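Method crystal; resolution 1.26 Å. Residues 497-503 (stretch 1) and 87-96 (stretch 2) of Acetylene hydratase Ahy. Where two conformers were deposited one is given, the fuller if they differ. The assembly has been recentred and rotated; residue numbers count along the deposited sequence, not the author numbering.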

ATOM      1  N   GLU A 497     -26.073  -5.588  -4.554  1.00  8.42           N
ATOM      2  CA  GLU A 497     -27.307  -4.800  -4.640  1.00  9.57           C
ATOM      3  C   GLU A 497     -27.219  -3.786  -5.781  1.00  9.35           C
ATOM      4  O   GLU A 497     -28.186  -3.558  -6.509  1.00 10.09           O
ATOM      5  CB  GLU A 497     -27.587  -4.092  -3.314  1.00 11.29           C
ATOM      6  CG  GLU A 497     -27.995  -5.034  -2.196  1.00 12.32           C
ATOM      7  CD  GLU A 497     -29.377  -5.616  -2.387  1.00 15.47           C
ATOM      8  OE1 GLU A 497     -30.272  -4.907  -2.888  1.00 16.63           O
ATOM      9  OE2 GLU A 497     -29.569  -6.784  -1.999  1.00 20.46           O
ATOM     10  N   LEU A 498     -26.055  -3.179  -5.960  1.00  9.07           N
ATOM     11  CA  LEU A 498     -25.883  -2.265  -7.079  1.00  9.93           C
ATOM     12  C   LEU A 498     -25.878  -3.016  -8.414  1.00 10.10           C
ATOM     13  O   LEU A 498     -26.516  -2.580  -9.364  1.00 10.14           O
ATOM     14  CB  LEU A 498     -24.606  -1.424  -6.890  1.00 10.39           C
ATOM     15  CG  LEU A 498     -24.347  -0.318  -7.904  1.00 12.25           C
ATOM     16  CD1 LEU A 498     -25.522   0.661  -8.070  1.00 13.76           C
ATOM     17  CD2 LEU A 498     -23.101   0.441  -7.469  1.00 14.41           C
ATOM     18  N   ALA A 499     -25.165  -4.142  -8.482  1.00 10.06           N
ATOM     19  CA  ALA A 499     -25.094  -4.944  -9.706  1.00 10.54           C
ATOM     20  C   ALA A 499     -26.481  -5.342 -10.167  1.00 11.52           C
ATOM     21  O   ALA A 499     -26.793  -5.248 -11.352  1.00 11.37           O
ATOM     22  CB  ALA A 499     -24.260  -6.165  -9.455  1.00 10.83           C
ATOM     23  N   VAL A 500     -27.328  -5.793  -9.248  1.00 11.36           N
ATOM     24  CA  VAL A 500     -28.691  -6.172  -9.623  1.00 12.66           C
ATOM     25  C   VAL A 500     -29.428  -4.993 -10.267  1.00 12.53           C
ATOM     26  O   VAL A 500     -30.037  -5.136 -11.337  1.00 12.46           O
ATOM     27  CB  VAL A 500     -29.460  -6.750  -8.415  1.00 12.52           C
ATOM     28  CG1 VAL A 500     -30.953  -6.912  -8.728  1.00 14.84           C
ATOM     29  CG2 VAL A 500     -28.836  -8.086  -7.961  1.00 13.20           C
ATOM     30  N   ARG A 501     -29.318  -3.817  -9.658  1.00 11.65           N
ATOM     31  CA  ARG A 501     -29.995  -2.627 -10.185  1.00 11.81           C
ATOM     32  C   ARG A 501     -29.438  -2.145 -11.510  1.00 12.50           C
ATOM     33  O   ARG A 501     -30.134  -1.479 -12.267  1.00 13.42           O
ATOM     34  CB  ARG A 501     -29.977  -1.499  -9.155  1.00 11.59           C
ATOM     35  CG  ARG A 501     -30.817  -1.794  -7.915  1.00 11.53           C
ATOM     36  CD  ARG A 501     -30.451  -0.837  -6.783  1.00 11.31           C
ATOM     37  NE  ARG A 501     -31.370  -0.879  -5.650  1.00 11.57           N
ATOM     38  CZ  ARG A 501     -31.374  -1.825  -4.712  1.00 11.04           C
ATOM     39  NH1 ARG A 501     -30.494  -2.844  -4.751  1.00 12.79           N
ATOM     40  NH2 ARG A 501     -32.251  -1.743  -3.727  1.00 14.66           N
ATOM     41  N   MET A 502     -28.186  -2.472 -11.779  1.00 12.71           N
ATOM     42  CA  MET A 502     -27.542  -2.117 -13.043  1.00 13.01           C
ATOM     43  C   MET A 502     -27.783  -3.160 -14.131  1.00 13.65           C
ATOM     44  O   MET A 502     -27.231  -3.040 -15.223  1.00 15.33           O
ATOM     45  CB  MET A 502     -26.022  -1.895 -12.834  1.00 11.97           C
ATOM     46  CG  MET A 502     -25.692  -0.749 -11.827  1.00 12.05           C
ATOM     47  SD  MET A 502     -26.430   0.862 -12.233  1.00 13.48           S
ATOM     48  CE  MET A 502     -25.425   1.349 -13.670  1.00 13.91           C
ATOM     49  N   GLY A 503     -28.568  -4.192 -13.817  1.00 13.52           N
ATOM     50  CA  GLY A 503     -28.960  -5.218 -14.791  1.00 13.84           C
ATOM     51  C   GLY A 503     -28.043  -6.433 -14.892  1.00 13.72           C
ATOM     52  O   GLY A 503     -28.108  -7.205 -15.860  1.00 15.86           O
TER
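Stretch 2, residues 87-96: IAEKLKKIIA

At the centre of the contact sits A88, whose CA-to-CB bond points toward stretch 1. Its methyl lies 3.5 Å from R501 CB (A88 CB to R501 CB), and here the two backbones come nearest, with R501 CA 6.1 Å from A88 CA. So small a side chain suits the spot, since it fits the narrow space between the backbones, and L498 and M502 pack on it as well. L498 CD1 reaches A88 CB at 3.8 Å and I87 CG2 at 4.1 Å. The CA-to-CB bond of M502 points sideways, but with chi1 to chi3 all m the end of the side chain comes nearer to helix 87-96, placing M502 SD 4.0 Å from A88 CB and M502 CE 3.7 Å from L91 CD2, 3.7 Å from K92 CG and 4.1 Å from I95 CD1. A flexible, unbranched thioether is well fitted to follow such a surface, and M502 gives more area to the contact than any other residue.

The partner surface is regular: residues 87-96 are helical throughout, and the CA-to-CB bonds of A88, L91 and I95, spaced three and four apart, all point toward stretch 1. Like L498, L91 and I95 bring branched aliphatic side chains with no polar group to satisfy. Helix 497-501 crosses this helix at -54°, its axis 9.8 Å away at closest approach, so the two run obliquely in broadly the same sense.

Toward the polar edge the chain of stretch 1 turns out of its helix. G503, with phi of 91°, completes a Schellman motif; a CB there would jam against the carbonyl O of M502, so glycine fits. Near this end K92, extended from chi2 onward, donates a hydrogen bond from K92 NZ to R501 O at 2.8 Å, while its aliphatic part lies along M502. R501 likewise serves two roles: its CB packs on A88, but its guanidinium turns to its own helix, where R501 NH1 forms a salt bridge with E497 OE1 at 2.8 Å, one turn back.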

ATOM      1  N   ILE A  87     -28.557   5.654  -6.030  1.00 10.54           N
ATOM      2  CA  ILE A  87     -27.199   5.521  -6.556  1.00 10.36           C
ATOM      3  C   ILE A  87     -27.247   4.911  -7.959  1.00 11.00           C
ATOM      4  O   ILE A  87     -26.623   5.426  -8.907  1.00 11.14           O
ATOM      5  CB  ILE A  87     -26.323   4.728  -5.578  1.00 10.70           C
ATOM      6  CG1 ILE A  87     -26.026   5.579  -4.339  1.00  9.85           C
ATOM      7  CG2 ILE A  87     -25.014   4.314  -6.231  1.00 10.56           C
ATOM      8  CD1 ILE A  87     -25.514   4.760  -3.142  1.00 11.55           C
ATOM      9  N   ALA A  88     -28.032   3.831  -8.131  1.00 10.89           N
ATOM     10  CA  ALA A  88     -28.133   3.168  -9.430  1.00 10.77           C
ATOM     11  C   ALA A  88     -28.758   4.090 -10.483  1.00 11.23           C
ATOM     12  O   ALA A  88     -28.277   4.185 -11.620  1.00 12.86           O
ATOM     13  CB  ALA A  88     -28.934   1.871  -9.310  1.00 10.86           C
ATOM     14  N   GLU A  89     -29.826   4.789 -10.087  1.00 12.40           N
ATOM     15  CA  GLU A  89     -30.473   5.702 -11.015  1.00 13.06           C
ATOM     16  C   GLU A  89     -29.501   6.787 -11.503  1.00 12.45           C
ATOM     17  O   GLU A  89     -29.428   7.074 -12.698  1.00 12.97           O
ATOM     18  CB  GLU A  89     -31.684   6.362 -10.357  1.00 14.61           C
ATOM     19  CG  GLU A  89     -32.380   7.396 -11.245  1.00 20.33           C
ATOM     20  CD  GLU A  89     -33.425   8.210 -10.492  1.00 28.69           C
ATOM     21  OE1 GLU A  89     -33.456   8.172  -9.230  1.00 33.23           O
ATOM     22  OE2 GLU A  89     -34.218   8.903 -11.169  1.00 33.23           O
ATOM     23  N   LYS A  90     -28.763   7.387 -10.566  0.50  9.46           N
ATOM     24  CA  LYS A  90     -27.823   8.440 -10.932  0.50 10.80           C
ATOM     25  C   LYS A  90     -26.633   7.906 -11.734  0.50  9.31           C
ATOM     26  O   LYS A  90     -26.203   8.529 -12.700  0.50  7.48           O
ATOM     27  CB  LYS A  90     -27.337   9.192  -9.695  0.50 11.41           C
ATOM     28  CG  LYS A  90     -26.432  10.370 -10.029  0.50 12.42           C
ATOM     29  CD  LYS A  90     -26.597  11.556  -9.076  0.50 17.28           C
ATOM     30  CE  LYS A  90     -26.396  12.867  -9.832  0.50 16.85           C
ATOM     31  NZ  LYS A  90     -26.305  14.052  -8.956  0.50 20.85           N
ATOM     32  N   LEU A  91     -26.109   6.746 -11.343  1.00 10.71           N
ATOM     33  CA  LEU A  91     -25.019   6.140 -12.093  1.00 10.76           C
ATOM     34  C   LEU A  91     -25.436   5.798 -13.534  1.00 11.71           C
ATOM     35  O   LEU A  91     -24.668   5.991 -14.468  1.00 11.51           O
ATOM     36  CB  LEU A  91     -24.549   4.881 -11.379  1.00 10.90           C
ATOM     37  CG  LEU A  91     -23.350   4.161 -11.990  1.00 10.26           C
ATOM     38  CD1 LEU A  91     -22.154   5.087 -11.992  1.00 10.65           C
ATOM     39  CD2 LEU A  91     -23.089   2.901 -11.183  1.00  9.88           C
ATOM     40  N   LYS A  92     -26.656   5.284 -13.712  1.00 11.73           N
ATOM     41  CA  LYS A  92     -27.140   5.009 -15.068  1.00 12.54           C
ATOM     42  C   LYS A  92     -27.139   6.269 -15.930  1.00 12.36           C
ATOM     43  O   LYS A  92     -26.733   6.233 -17.092  1.00 13.15           O
ATOM     44  CB  LYS A  92     -28.557   4.420 -15.036  1.00 13.27           C
ATOM     45  CG  LYS A  92     -28.584   2.972 -14.612  1.00 13.62           C
ATOM     46  CD  LYS A  92     -30.027   2.529 -14.330  1.00 17.09           C
ATOM     47  CE  LYS A  92     -30.061   1.093 -13.864  1.00 19.68           C
ATOM     48  NZ  LYS A  92     -31.464   0.663 -13.561  1.00 22.56           N
ATOM     49  N   LYS A  93     -27.597   7.380 -15.367  1.00 13.07           N
ATOM     50  CA  LYS A  93     -27.609   8.653 -16.099  1.00 13.70           C
ATOM     51  C   LYS A  93     -26.200   9.119 -16.445  1.00 13.27           C
ATOM     52  O   LYS A  93     -25.942   9.585 -17.569  1.00 13.12           O
ATOM     53  CB  LYS A  93     -28.348   9.745 -15.303  1.00 14.16           C
ATOM     54  CG  LYS A  93     -29.853   9.518 -15.217  1.00 18.45           C
ATOM     55  CD  LYS A  93     -30.506  10.500 -14.233  1.00 23.14           C
ATOM     56  CE  LYS A  93     -30.592  11.923 -14.797  1.00 27.58           C
ATOM     57  NZ  LYS A  93     -31.344  11.973 -16.104  1.00 31.40           N
ATOM     58  N   ILE A  94     -25.289   8.982 -15.480  1.00 11.47           N
ATOM     59  CA  ILE A  94     -23.910   9.379 -15.690  1.00 11.63           C
ATOM     60  C   ILE A  94     -23.260   8.530 -16.802  1.00 11.77           C
ATOM     61  O   ILE A  94     -22.600   9.052 -17.728  1.00 11.18           O
ATOM     62  CB  ILE A  94     -23.126   9.320 -14.362  1.00 10.97           C
ATOM     63  CG1 ILE A  94     -23.623  10.440 -13.440  1.00 11.37           C
ATOM     64  CG2 ILE A  94     -21.619   9.441 -14.628  1.00 10.63           C
ATOM     65  CD1 ILE A  94     -23.171  10.255 -11.995  1.00 11.46           C
ATOM     66  N   ILE A  95     -23.463   7.217 -16.727  1.00 12.04           N
ATOM     67  CA  ILE A  95     -22.891   6.297 -17.723  1.00 13.14           C
ATOM     68  C   ILE A  95     -23.512   6.506 -19.105  1.00 13.04           C
ATOM     69  O   ILE A  95     -22.830   6.417 -20.104  1.00 13.08           O
ATOM     70  CB  ILE A  95     -23.002   4.806 -17.281  1.00 14.34           C
ATOM     71  CG1 ILE A  95     -22.060   4.554 -16.096  1.00 15.09           C
ATOM     72  CG2 ILE A  95     -22.725   3.831 -18.464  1.00 15.69           C
ATOM     73  CD1 ILE A  95     -22.230   3.146 -15.509  1.00 18.90           C
ATOM     74  N   ALA A  96     -24.800   6.812 -19.157  1.00 13.63           N
ATOM     75  CA  ALA A  96     -25.430   7.066 -20.463  1.00 13.52           C
ATOM     76  C   ALA A  96     -24.821   8.298 -21.127  1.00 13.89           C
ATOM     77  O   ALA A  96     -24.717   8.364 -22.342  1.00 15.23           O
ATOM     78  CB  ALA A  96     -26.914   7.246 -20.291  1.00 15.09           C
TER